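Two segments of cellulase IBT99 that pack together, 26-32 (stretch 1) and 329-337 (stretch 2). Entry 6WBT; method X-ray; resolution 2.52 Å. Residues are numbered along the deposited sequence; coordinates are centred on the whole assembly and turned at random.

Stretch 1 26-32: DQRQKIN
Stretch 2, residues 329-337: VESLIHDER

Stretch 1 (26-32) packs as an irregular segment against the last turns of a helix in stretch 2, burying 328 Å² in total. Within it, Arg28 to Lys30 adopt helical phi/psi without regular bonding, Ile31 N donates to Gln27 O at 2.9 Å, and the CA-to-CB bonds of Gln27 and Lys30 both point toward stretch 2. The closest pair of CA atoms across the stretches is Ile31 CA and Glu330 CA, 6.5 Å apart.

Stretch 2 enters as helix, with Val329 (phi/psi -59/-44, chi1 t) bonded through its O to Ile333 N at 3.0 Å. Glu330 (-60/-39) is central to the contact. Its CA-to-CB bond points sideways, but an extended t,t side chain with chi3 -27° brings the carboxylate to stretch 1: OE1 lies 3.0 Å from Gln27 NE2 (Gln27 chi1 m, chi2 m, chi3 134°), and OE2 lies 3.2 Å from Lys30 CD. The aliphatic part of Glu330 also serves, its CB resting 3.7 Å from Ile31 CD1.

Ser331 and Leu332 are out of reach. One turn beyond Glu330, Ile333 (-78/-50; chi1 m, chi2 t) points toward stretch 1 and places CD1 3.6 Å from Ile31 CG1, an apolar contact with Ile31 in m, chi2 83°.

His334 (-101/4; chi1 m, chi2 171°) also points toward stretch 1. Its CE1 approaches Lys30 O to 3.0 Å, while Lys30 NZ gives His334 ND1 a weak hydrogen bond of 3.3 Å. Lys30 thus meets the imidazole with both backbone and side chain, its chain bent by chi1 m, chi2 -114° and chi3 p before chi4 t.

Asp335 leaves helical geometry with positive phi (56/52). Glu336 (-78/-9; m, t, chi3 103°) then points toward stretch 1, and its OE1 forms a long salt bridge with Lys30 NZ at 3.9 Å. Arg337 (59/42) makes no contact across the interface; its NH1 instead bridges to Asp335 OD2 at 2.5 Å.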

# COMPACT_ATOMS: atom_id res chain seq x y z
N ASP A 26 -29.25 24.65 -26.38
CA ASP A 26 -29.47 25.70 -25.39
C ASP A 26 -28.18 26.34 -24.91
O ASP A 26 -28.23 27.37 -24.23
CB ASP A 26 -30.24 25.14 -24.19
CG ASP A 26 -31.65 24.72 -24.55
OD1 ASP A 26 -32.19 25.25 -25.54
OD2 ASP A 26 -32.22 23.87 -23.83
N GLN A 27 -27.02 25.75 -25.23
CA GLN A 27 -25.73 26.33 -24.87
C GLN A 27 -25.00 26.77 -26.13
O GLN A 27 -23.81 26.49 -26.30
CB GLN A 27 -24.90 25.34 -24.07
CG GLN A 27 -25.56 24.87 -22.78
CD GLN A 27 -25.69 25.98 -21.76
OE1 GLN A 27 -26.74 26.16 -21.15
NE2 GLN A 27 -24.61 26.73 -21.57
N ARG A 28 -25.71 27.47 -27.02
CA ARG A 28 -25.16 27.78 -28.33
C ARG A 28 -24.08 28.85 -28.25
O ARG A 28 -23.14 28.84 -29.06
CB ARG A 28 -26.28 28.22 -29.27
CG ARG A 28 -26.03 27.94 -30.74
CD ARG A 28 -27.33 27.72 -31.49
NE ARG A 28 -28.26 28.84 -31.36
CZ ARG A 28 -29.30 28.86 -30.53
NH1 ARG A 28 -29.56 27.82 -29.75
NH2 ARG A 28 -30.08 29.93 -30.47
N GLN A 29 -24.19 29.79 -27.30
CA GLN A 29 -23.16 30.82 -27.17
C GLN A 29 -21.86 30.25 -26.61
O GLN A 29 -20.78 30.73 -26.97
CB GLN A 29 -23.66 31.95 -26.28
CG GLN A 29 -24.63 32.90 -26.95
CD GLN A 29 -24.76 34.22 -26.21
OE1 GLN A 29 -25.54 35.09 -26.60
NE2 GLN A 29 -23.99 34.37 -25.14
N LYS A 30 -21.95 29.24 -25.75
CA LYS A 30 -20.76 28.66 -25.14
C LYS A 30 -20.14 27.55 -25.97
O LYS A 30 -18.92 27.34 -25.91
CB LYS A 30 -21.09 28.13 -23.74
CG LYS A 30 -21.71 29.16 -22.81
CD LYS A 30 -20.80 29.50 -21.64
CE LYS A 30 -19.53 30.21 -22.10
NZ LYS A 30 -18.61 30.48 -20.96
N ILE A 31 -20.94 26.84 -26.75
CA ILE A 31 -20.47 25.75 -27.60
C ILE A 31 -20.67 26.17 -29.04
O ILE A 31 -21.81 26.27 -29.52
CB ILE A 31 -21.19 24.42 -27.29
CG1 ILE A 31 -20.76 23.87 -25.93
CG2 ILE A 31 -20.89 23.40 -28.37
CD1 ILE A 31 -21.50 24.46 -24.75
N ASN A 32 -19.57 26.42 -29.75
CA ASN A 32 -19.62 26.84 -31.15
C ASN A 32 -19.73 25.59 -32.01
O ASN A 32 -18.75 24.88 -32.23
CB ASN A 32 -18.38 27.66 -31.50
CG ASN A 32 -18.55 28.43 -32.79
OD1 ASN A 32 -17.96 28.10 -33.82
ND2 ASN A 32 -19.37 29.48 -32.75
N VAL A 329 -19.01 18.60 -21.45
CA VAL A 329 -18.37 19.02 -22.69
C VAL A 329 -18.04 20.50 -22.65
O VAL A 329 -16.95 20.93 -23.05
CB VAL A 329 -19.27 18.70 -23.90
CG1 VAL A 329 -18.58 19.11 -25.19
CG2 VAL A 329 -19.66 17.23 -23.92
N GLU A 330 -18.98 21.32 -22.17
CA GLU A 330 -18.75 22.75 -22.07
C GLU A 330 -17.57 23.06 -21.16
O GLU A 330 -16.77 23.96 -21.45
CB GLU A 330 -20.02 23.45 -21.57
CG GLU A 330 -19.89 24.95 -21.42
CD GLU A 330 -21.14 25.57 -20.83
OE1 GLU A 330 -22.24 24.99 -21.00
OE2 GLU A 330 -21.03 26.63 -20.18
N SER A 331 -17.43 22.31 -20.07
CA SER A 331 -16.29 22.50 -19.18
C SER A 331 -14.99 22.00 -19.80
O SER A 331 -13.92 22.47 -19.42
CB SER A 331 -16.53 21.81 -17.84
OG SER A 331 -15.50 22.11 -16.92
N LEU A 332 -15.08 21.06 -20.75
CA LEU A 332 -13.90 20.62 -21.49
C LEU A 332 -13.46 21.65 -22.52
O LEU A 332 -12.26 21.74 -22.83
CB LEU A 332 -14.17 19.29 -22.18
CG LEU A 332 -14.35 18.04 -21.30
CD1 LEU A 332 -15.01 16.92 -22.09
CD2 LEU A 332 -13.00 17.58 -20.77
N ILE A 333 -14.39 22.44 -23.05
CA ILE A 333 -14.06 23.41 -24.09
C ILE A 333 -13.42 24.65 -23.48
O ILE A 333 -12.36 25.10 -23.93
CB ILE A 333 -15.32 23.77 -24.90
CG1 ILE A 333 -15.93 22.52 -25.52
CG2 ILE A 333 -14.99 24.79 -25.98
CD1 ILE A 333 -17.38 22.68 -25.92
N HIS A 334 -14.05 25.21 -22.45
CA HIS A 334 -13.61 26.48 -21.87
C HIS A 334 -12.82 26.32 -20.58
O HIS A 334 -12.47 27.33 -19.96
CB HIS A 334 -14.83 27.38 -21.61
CG HIS A 334 -15.49 27.86 -22.86
ND1 HIS A 334 -16.70 28.53 -22.84
CD2 HIS A 334 -15.13 27.78 -24.16
CE1 HIS A 334 -17.04 28.84 -24.08
NE2 HIS A 334 -16.10 28.39 -24.90
N ASP A 335 -12.53 25.08 -20.16
CA ASP A 335 -11.76 24.82 -18.94
C ASP A 335 -12.42 25.48 -17.73
O ASP A 335 -11.80 26.23 -16.98
CB ASP A 335 -10.31 25.28 -19.10
CG ASP A 335 -9.42 24.84 -17.96
OD1 ASP A 335 -9.30 23.62 -17.73
OD2 ASP A 335 -8.83 25.72 -17.29
N GLU A 336 -13.72 25.20 -17.56
CA GLU A 336 -14.51 25.84 -16.52
C GLU A 336 -14.26 25.26 -15.14
O GLU A 336 -14.75 25.83 -14.15
CB GLU A 336 -16.00 25.74 -16.85
CG GLU A 336 -16.35 26.17 -18.27
CD GLU A 336 -17.84 26.39 -18.45
OE1 GLU A 336 -18.28 27.56 -18.47
OE2 GLU A 336 -18.58 25.39 -18.56
N ARG A 337 -13.53 24.14 -15.04
CA ARG A 337 -13.22 23.51 -13.75
C ARG A 337 -14.49 23.13 -13.00
O ARG A 337 -14.59 23.31 -11.78
CB ARG A 337 -12.32 24.41 -12.90
CG ARG A 337 -11.12 24.97 -13.64
CD ARG A 337 -10.31 23.86 -14.28
NE ARG A 337 -9.01 23.68 -13.63
CZ ARG A 337 -7.88 24.23 -14.06
NH1 ARG A 337 -7.88 24.98 -15.15
NH2 ARG A 337 -6.75 24.01 -13.41